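Uncharacterized protein ygiD (Escherichia coli, PDB 2PW6) opens the aromatic ring of DOPA between carbons 4 and 5 in vitro, as a metal-dependent extradiol dioxygenase whose physiological substrate is unknown. Local coordinates at residues 18-23 against 128-133; 51-56 against 117-122. All coordinates share one frame; numbering follows the deposited sequence.

Interaction 1 (18-23 against 128-133); sequences LFLGHG and IKMYPD. With ZN (zinc ion), chain B.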
ATOM      1  N   LEU A  18       4.718  14.990 -16.530  1.00 47.46           N
ATOM      2  CA  LEU A  18       3.882  13.835 -16.773  1.00 46.53           C
ATOM      3  C   LEU A  18       2.987  13.529 -15.593  1.00 45.62           C
ATOM      4  O   LEU A  18       3.470  13.399 -14.463  1.00 45.71           O
ATOM      5  CB  LEU A  18       4.750  12.619 -17.049  1.00 46.28           C
ATOM      6  CG  LEU A  18       5.052  12.256 -18.500  1.00 47.98           C
ATOM      7  CD1 LEU A  18       5.733  13.373 -19.260  1.00 48.22           C
ATOM      8  CD2 LEU A  18       5.942  11.038 -18.470  1.00 47.51           C
ATOM      9  N   PHE A  19       1.684  13.447 -15.867  1.00 44.49           N
ATOM     10  CA  PHE A  19       0.692  12.878 -14.938  1.00 43.43           C
ATOM     11  C   PHE A  19       0.307  11.503 -15.435  1.00 43.05           C
ATOM     12  O   PHE A  19      -0.145  11.364 -16.551  1.00 43.77           O
ATOM     13  CB  PHE A  19      -0.580  13.746 -14.832  1.00 42.70           C
ATOM     14  CG  PHE A  19      -1.672  13.093 -14.029  1.00 41.47           C
ATOM     15  CD1 PHE A  19      -1.583  13.023 -12.649  1.00 38.72           C
ATOM     16  CD2 PHE A  19      -2.768  12.474 -14.672  1.00 41.88           C
ATOM     17  CE1 PHE A  19      -2.559  12.410 -11.910  1.00 38.50           C
ATOM     18  CE2 PHE A  19      -3.752  11.842 -13.941  1.00 39.03           C
ATOM     19  CZ  PHE A  19      -3.663  11.810 -12.572  1.00 41.72           C
ATOM     20  N   LEU A  20       0.493  10.479 -14.623  1.00 42.96           N
ATOM     21  CA  LEU A  20       0.113   9.151 -15.032  1.00 43.21           C
ATOM     22  C   LEU A  20      -1.025   8.643 -14.148  1.00 43.07           C
ATOM     23  O   LEU A  20      -0.956   8.749 -12.923  1.00 42.91           O
ATOM     24  CB  LEU A  20       1.296   8.165 -14.988  1.00 43.59           C
ATOM     25  CG  LEU A  20       2.547   8.254 -15.884  1.00 44.93           C
ATOM     26  CD1 LEU A  20       2.243   8.841 -17.252  1.00 46.84           C
ATOM     27  CD2 LEU A  20       3.634   9.081 -15.209  1.00 46.95           C
ATOM     28  N   GLY A  21      -2.066   8.102 -14.793  1.00 42.76           N
ATOM     29  CA  GLY A  21      -3.070   7.290 -14.138  1.00 42.08           C
ATOM     30  C   GLY A  21      -2.398   5.986 -13.842  1.00 43.01           C
ATOM     31  O   GLY A  21      -1.824   5.368 -14.726  1.00 44.42           O
ATOM     32  N   HIS A  22      -2.420   5.547 -12.602  1.00 43.09           N
ATOM     33  CA  HIS A  22      -1.736   4.334 -12.209  1.00 42.33           C
ATOM     34  C   HIS A  22      -2.652   3.228 -11.725  1.00 43.18           C
ATOM     35  O   HIS A  22      -3.807   3.464 -11.484  1.00 42.53           O
ATOM     36  CB  HIS A  22      -0.628   4.628 -11.195  1.00 41.57           C
ATOM     37  CG  HIS A  22      -1.114   4.986  -9.824  1.00 40.33           C
ATOM     38  ND1 HIS A  22      -0.623   6.054  -9.127  1.00 40.40           N
ATOM     39  CD2 HIS A  22      -2.011   4.400  -9.012  1.00 37.70           C
ATOM     40  CE1 HIS A  22      -1.204   6.125  -7.956  1.00 38.71           C
ATOM     41  NE2 HIS A  22      -2.055   5.132  -7.859  1.00 36.34           N
ATOM     42  N   GLY A  23      -2.110   2.024 -11.573  1.00 45.40           N
ATOM     43  CA  GLY A  23      -2.849   0.905 -10.973  1.00 47.28           C
ATOM     44  C   GLY A  23      -2.016  -0.336 -10.720  1.00 49.34           C
ATOM     45  O   GLY A  23      -1.287  -0.460  -9.712  1.00 51.23           O
ATOM     46  N   ILE A 128       8.911   1.390 -12.271  1.00 51.12           N
ATOM     47  CA  ILE A 128       9.620   0.146 -12.685  1.00 52.43           C
ATOM     48  C   ILE A 128       9.510  -0.131 -14.187  1.00 52.73           C
ATOM     49  O   ILE A 128      10.422  -0.716 -14.767  1.00 53.14           O
ATOM     50  CB  ILE A 128       9.200  -1.152 -11.912  1.00 52.23           C
ATOM     51  CG1 ILE A 128       7.671  -1.355 -11.926  1.00 53.65           C
ATOM     52  CG2 ILE A 128       9.816  -1.186 -10.521  1.00 53.43           C
ATOM     53  CD1 ILE A 128       7.194  -2.836 -11.698  1.00 52.72           C
ATOM     54  N   LYS A 129       8.400   0.293 -14.791  1.00 52.64           N
ATOM     55  CA  LYS A 129       8.191   0.196 -16.221  1.00 53.05           C
ATOM     56  C   LYS A 129       8.914   1.296 -16.983  1.00 53.70           C
ATOM     57  O   LYS A 129       9.431   1.052 -18.081  1.00 54.29           O
ATOM     58  CB  LYS A 129       6.689   0.273 -16.554  1.00 52.97           C
ATOM     59  CG  LYS A 129       5.899  -0.966 -16.165  1.00 53.08           C
ATOM     60  CD  LYS A 129       6.429  -2.213 -16.857  1.00 54.70           C
ATOM     61  CE  LYS A 129       6.020  -3.473 -16.115  1.00 56.46           C
ATOM     62  NZ  LYS A 129       5.970  -4.659 -17.034  1.00 57.19           N
HETATM   63  N   MSE A 130       8.930   2.503 -16.408  1.00 53.37           N
HETATM   64  CA  MSE A 130       9.392   3.694 -17.089  1.00 53.53           C
HETATM   65  C   MSE A 130      10.915   3.710 -17.144  1.00 52.29           C
HETATM   66  O   MSE A 130      11.505   3.840 -18.224  1.00 52.70           O
HETATM   67  CB  MSE A 130       8.861   4.934 -16.389  1.00 53.10           C
HETATM   68  CG  MSE A 130       8.727   6.128 -17.250  1.00 53.61           C
HETATM   69 SE   MSE A 130       7.628   7.543 -16.440  1.00 59.26          SE
HETATM   70  CE  MSE A 130       8.213   8.941 -17.621  1.00 53.65           C
ATOM     71  N   TYR A 131      11.532   3.547 -15.979  1.00 50.80           N
ATOM     72  CA  TYR A 131      12.976   3.566 -15.821  1.00 48.66           C
ATOM     73  C   TYR A 131      13.377   2.358 -15.004  1.00 49.16           C
ATOM     74  O   TYR A 131      13.734   2.509 -13.826  1.00 49.29           O
ATOM     75  CB  TYR A 131      13.425   4.864 -15.118  1.00 46.92           C
ATOM     76  CG  TYR A 131      13.123   6.106 -15.917  1.00 43.71           C
ATOM     77  CD1 TYR A 131      12.234   7.064 -15.455  1.00 40.49           C
ATOM     78  CD2 TYR A 131      13.738   6.317 -17.170  1.00 42.45           C
ATOM     79  CE1 TYR A 131      11.951   8.224 -16.242  1.00 38.52           C
ATOM     80  CE2 TYR A 131      13.472   7.455 -17.941  1.00 39.19           C
ATOM     81  CZ  TYR A 131      12.582   8.406 -17.474  1.00 39.71           C
ATOM     82  OH  TYR A 131      12.341   9.518 -18.262  1.00 41.20           O
ATOM     83  N   PRO A 132      13.307   1.151 -15.619  1.00 49.55           N
ATOM     84  CA  PRO A 132      13.515  -0.121 -14.937  1.00 50.32           C
ATOM     85  C   PRO A 132      14.742  -0.184 -14.056  1.00 51.53           C
ATOM     86  O   PRO A 132      14.717  -0.879 -13.043  1.00 52.01           O
ATOM     87  CB  PRO A 132      13.671  -1.132 -16.082  1.00 50.41           C
ATOM     88  CG  PRO A 132      13.113  -0.506 -17.260  1.00 49.80           C
ATOM     89  CD  PRO A 132      12.941   0.957 -17.034  1.00 49.54           C
ATOM     90  N   ASP A 133      15.808   0.514 -14.440  1.00 52.51           N
ATOM     91  CA  ASP A 133      17.100   0.327 -13.786  1.00 53.94           C
ATOM     92  C   ASP A 133      17.262   1.126 -12.485  1.00 53.69           C
ATOM     93  O   ASP A 133      18.245   0.950 -11.758  1.00 53.46           O
ATOM     94  CB  ASP A 133      18.250   0.604 -14.772  1.00 54.69           C
ATOM     95  CG  ASP A 133      18.469  -0.554 -15.742  1.00 57.44           C
ATOM     96  OD1 ASP A 133      19.000  -1.605 -15.297  1.00 59.90           O
ATOM     97  OD2 ASP A 133      18.102  -0.418 -16.937  1.00 59.47           O
TER
HETATM   98 ZN    ZN B 272      -3.534   4.960  -5.977  1.00 23.09          ZN
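M130, the last residue of helix 121-130 and present as selenomethionine, lays its side chain across L18 and L20 of strand 17-21. This is helix-on-sheet packing against the mixed beta sheet at the centre of the alpha/beta LigB domain. With CG anti to the backbone N (chi1 -154°) and the rest of the chain extended, CB and CG act as a spacer and bring SE and CE to the strand. SE lies 4.5 Å from CD2 of L20, a loose apolar contact. CE, the tip, ends against CD2 of L18, the two side chains crossing obliquely. The separation of 3.2 Å between M130 CE and L18 CD2 is tighter than normal carbon contact, and its exact value is doubtful.

A long, flexible, unbranched residue suits the helix end because the backbones are well apart: the CA atoms of L20 and M130 are 11.0 Å from each other. Leucines on the strand offer branched methyls to meet it, and L41 of helix 33-44 and M168 of strand 167-173 extend the apolar layer around L18 and M130. K129, beside M130, instead forms a salt bridge with D31.

The same strand leads straight into the metal site. H22 follows it directly and shares a zinc ion with H57, H234 and D86 of the second subunit. S172 OG is hydrogen-bonded to H22 ND1 and so steadies the ring, while the other ring nitrogen of H22, NE2, binds the zinc at 2.4 Å.

Interaction 2 (51-56 against 117-122); sequences IVVVSA and WGFDHG. With ZN (zinc ion), chain C.
S55 OG is gripped by three groups: it donates to OD1 of D120 at 2.6 Å and is also hydrogen-bonded to H57 N and S123 OG. The serine reaches across because its OG stands anti to its own backbone N (chi1 178°), directed from the strand to the carboxylate. The bond is short, but it does not lie in the carboxylate plane; OG meets OD1 from above it, 42° out. A short serine suffices because the aspartate reaches toward it, the CA atoms of S55 and D120 being 7.9 Å apart.

D120 is the N-cap of helix 121-130, and its second oxygen, OD2, takes the backbone N of S123. One carboxylate thus ties the first turn of the helix to the strand. With an alanine here, S55 OG would probably be left without its acceptor and S123 N without its cap, so the helix start would be likely to shift against the strand.

Farther back along the strand the chemistry turns apolar. V53 CG1 approaches the edge of the F119 ring near its plane, 4.5 Å from CE1, a compact branched valine methyl abutting the ring's rim. M68 and Q140 also touch the phenylalanine, while G118 O is held by W58 NE1.

Next to the cap, H121 takes no part in the contact with the strand; its ND1 binds a different zinc ion from that of H22 and H57, at 2.5 Å and in the plane of the ring, and shares it with H121 of the second subunit. D120 itself packs against H22 and H57. The N-cap aspartate thus sets the start of helix 121-130 against strand 50-60 beside the LigB metal site, and metal sites in alpha/beta folds commonly lie at the carboxyl ends of parallel strands.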
ATOM      1  N   ILE A  51      14.459  13.643 -11.119  1.00 44.19           N
ATOM      2  CA  ILE A  51      13.002  13.673 -11.111  1.00 43.98           C
ATOM      3  C   ILE A  51      12.410  14.029  -9.761  1.00 42.11           C
ATOM      4  O   ILE A  51      12.878  13.570  -8.726  1.00 41.77           O
ATOM      5  CB  ILE A  51      12.334  12.392 -11.775  1.00 44.67           C
ATOM      6  CG1 ILE A  51      11.033  11.994 -11.073  1.00 45.11           C
ATOM      7  CG2 ILE A  51      13.272  11.198 -11.824  1.00 46.17           C
ATOM      8  N   VAL A  52      11.418  14.903  -9.803  1.00 40.57           N
ATOM      9  CA  VAL A  52      10.535  15.156  -8.673  1.00 40.03           C
ATOM     10  C   VAL A  52       9.269  14.277  -8.859  1.00 39.22           C
ATOM     11  O   VAL A  52       8.496  14.525  -9.764  1.00 38.19           O
ATOM     12  CB  VAL A  52      10.125  16.661  -8.586  1.00 39.45           C
ATOM     13  CG1 VAL A  52       9.216  16.890  -7.388  1.00 38.09           C
ATOM     14  CG2 VAL A  52      11.346  17.543  -8.468  1.00 40.29           C
ATOM     15  N   VAL A  53       9.115  13.254  -8.013  1.00 39.41           N
ATOM     16  CA  VAL A  53       7.954  12.378  -7.966  1.00 39.96           C
ATOM     17  C   VAL A  53       6.873  12.927  -7.032  1.00 39.07           C
ATOM     18  O   VAL A  53       7.144  13.170  -5.865  1.00 38.73           O
ATOM     19  CB  VAL A  53       8.317  10.943  -7.501  1.00 40.10           C
ATOM     20  CG1 VAL A  53       7.141   9.989  -7.806  1.00 40.36           C
ATOM     21  CG2 VAL A  53       9.468  10.437  -8.254  1.00 42.39           C
ATOM     22  N   VAL A  54       5.671  13.137  -7.575  1.00 38.93           N
ATOM     23  CA  VAL A  54       4.459  13.459  -6.787  1.00 38.30           C
ATOM     24  C   VAL A  54       3.481  12.260  -6.844  1.00 38.27           C
ATOM     25  O   VAL A  54       3.114  11.788  -7.923  1.00 38.75           O
ATOM     26  CB  VAL A  54       3.817  14.789  -7.221  1.00 38.61           C
ATOM     27  CG1 VAL A  54       2.555  15.081  -6.389  1.00 38.68           C
ATOM     28  CG2 VAL A  54       4.821  15.970  -7.029  1.00 38.66           C
ATOM     29  N   SER A  55       3.119  11.719  -5.688  1.00 37.72           N
ATOM     30  CA  SER A  55       2.125  10.626  -5.641  1.00 36.28           C
ATOM     31  C   SER A  55       0.893  11.001  -4.870  1.00 35.72           C
ATOM     32  O   SER A  55       1.012  11.626  -3.824  1.00 34.96           O
ATOM     33  CB  SER A  55       2.692   9.398  -4.963  1.00 36.17           C
ATOM     34  OG  SER A  55       1.731   8.368  -4.886  1.00 35.85           O
ATOM     35  N   ALA A  56      -0.281  10.550  -5.361  1.00 34.78           N
ATOM     36  CA  ALA A  56      -1.566  10.533  -4.607  1.00 33.05           C
ATOM     37  C   ALA A  56      -1.401  10.082  -3.177  1.00 32.58           C
ATOM     38  O   ALA A  56      -2.052  10.562  -2.252  1.00 33.67           O
ATOM     39  CB  ALA A  56      -2.569   9.572  -5.307  1.00 31.87           C
ATOM     40  N   TRP A 117      10.381   7.868   1.382  1.00 40.82           N
ATOM     41  CA  TRP A 117       9.061   7.269   1.699  1.00 38.45           C
ATOM     42  C   TRP A 117       8.813   6.067   0.809  1.00 38.79           C
ATOM     43  O   TRP A 117       9.154   6.088  -0.367  1.00 39.92           O
ATOM     44  CB  TRP A 117       7.933   8.269   1.445  1.00 35.91           C
ATOM     45  CG  TRP A 117       8.118   9.594   2.106  1.00 32.52           C
ATOM     46  CD1 TRP A 117       8.612   9.831   3.391  1.00 30.97           C
ATOM     47  CD2 TRP A 117       7.824  10.867   1.550  1.00 26.43           C
ATOM     48  NE1 TRP A 117       8.626  11.179   3.636  1.00 30.54           N
ATOM     49  CE2 TRP A 117       8.164  11.839   2.522  1.00 29.17           C
ATOM     50  CE3 TRP A 117       7.334  11.296   0.318  1.00 25.79           C
ATOM     51  CZ2 TRP A 117       7.989  13.187   2.298  1.00 31.11           C
ATOM     52  CZ3 TRP A 117       7.165  12.629   0.103  1.00 27.61           C
ATOM     53  CH2 TRP A 117       7.472  13.559   1.076  1.00 30.84           C
ATOM     54  N   GLY A 118       8.198   5.022   1.329  1.00 39.10           N
ATOM     55  CA  GLY A 118       7.817   3.907   0.459  1.00 39.22           C
ATOM     56  C   GLY A 118       6.993   4.389  -0.735  1.00 39.33           C
ATOM     57  O   GLY A 118       6.216   5.348  -0.641  1.00 39.41           O
ATOM     58  N   PHE A 119       7.194   3.741  -1.880  1.00 39.32           N
ATOM     59  CA  PHE A 119       6.405   4.003  -3.071  1.00 38.35           C
ATOM     60  C   PHE A 119       5.131   3.164  -3.011  1.00 37.87           C
ATOM     61  O   PHE A 119       5.198   1.959  -2.791  1.00 37.53           O
ATOM     62  CB  PHE A 119       7.207   3.647  -4.332  1.00 39.24           C
ATOM     63  CG  PHE A 119       8.344   4.595  -4.623  1.00 40.52           C
ATOM     64  CD1 PHE A 119       8.148   5.712  -5.427  1.00 41.59           C
ATOM     65  CD2 PHE A 119       9.603   4.379  -4.080  1.00 44.81           C
ATOM     66  CE1 PHE A 119       9.181   6.597  -5.701  1.00 41.61           C
ATOM     67  CE2 PHE A 119      10.661   5.273  -4.341  1.00 44.64           C
ATOM     68  CZ  PHE A 119      10.436   6.378  -5.148  1.00 43.18           C
ATOM     69  N   ASP A 120       3.976   3.798  -3.181  1.00 36.88           N
ATOM     70  CA  ASP A 120       2.740   3.030  -3.451  1.00 36.81           C
ATOM     71  C   ASP A 120       2.882   2.070  -4.658  1.00 36.64           C
ATOM     72  O   ASP A 120       3.660   2.339  -5.570  1.00 35.83           O
ATOM     73  CB  ASP A 120       1.574   3.992  -3.675  1.00 34.90           C
ATOM     74  CG  ASP A 120       1.858   5.003  -4.717  1.00 35.73           C
ATOM     75  OD1 ASP A 120       2.580   5.981  -4.451  1.00 39.36           O
ATOM     76  OD2 ASP A 120       1.324   4.879  -5.817  1.00 36.86           O
ATOM     77  N   HIS A 121       2.125   0.972  -4.668  1.00 37.03           N
ATOM     78  CA  HIS A 121       2.171   0.022  -5.787  1.00 38.32           C
ATOM     79  C   HIS A 121       2.004   0.646  -7.164  1.00 39.29           C
ATOM     80  O   HIS A 121       2.691   0.255  -8.128  1.00 39.19           O
ATOM     81  CB  HIS A 121       1.139  -1.084  -5.641  1.00 37.63           C
ATOM     82  CG  HIS A 121       1.716  -2.355  -5.131  1.00 39.12           C
ATOM     83  ND1 HIS A 121       1.512  -2.794  -3.842  1.00 38.23           N
ATOM     84  CD2 HIS A 121       2.522  -3.274  -5.726  1.00 38.80           C
ATOM     85  CE1 HIS A 121       2.138  -3.952  -3.674  1.00 40.89           C
ATOM     86  NE2 HIS A 121       2.773  -4.253  -4.796  1.00 39.79           N
ATOM     87  N   GLY A 122       1.079   1.596  -7.249  1.00 40.01           N
ATOM     88  CA  GLY A 122       0.792   2.294  -8.491  1.00 41.58           C
ATOM     89  C   GLY A 122       1.964   3.112  -8.994  1.00 42.70           C
ATOM     90  O   GLY A 122       2.233   3.123 -10.194  1.00 41.89           O
TER
HETATM   91 ZN    ZN C 273      -0.273  -1.979  -2.265  0.50 31.65          ZN

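In the fold
Both contacts are buried, and both join helix 121-130 to the same mixed sheet, interaction 2 at the helix start and interaction 1 at its end. Along the chain, interaction 2 is nested within the loop that interaction 1 closes. Their strands, 17-21 and 50-60, run parallel with 167-173 between them. Chemistry follows position: in interaction 1 the helix end meets strand 17-21 through apolar side chains, whereas interaction 2, close to the zinc ligands, adds a short polar bond to its apolar packing. The two meet where H22 packs on the helix start, its CB 3.4 Å from G122 O and its CE1 3.5 Å from D120 OD2.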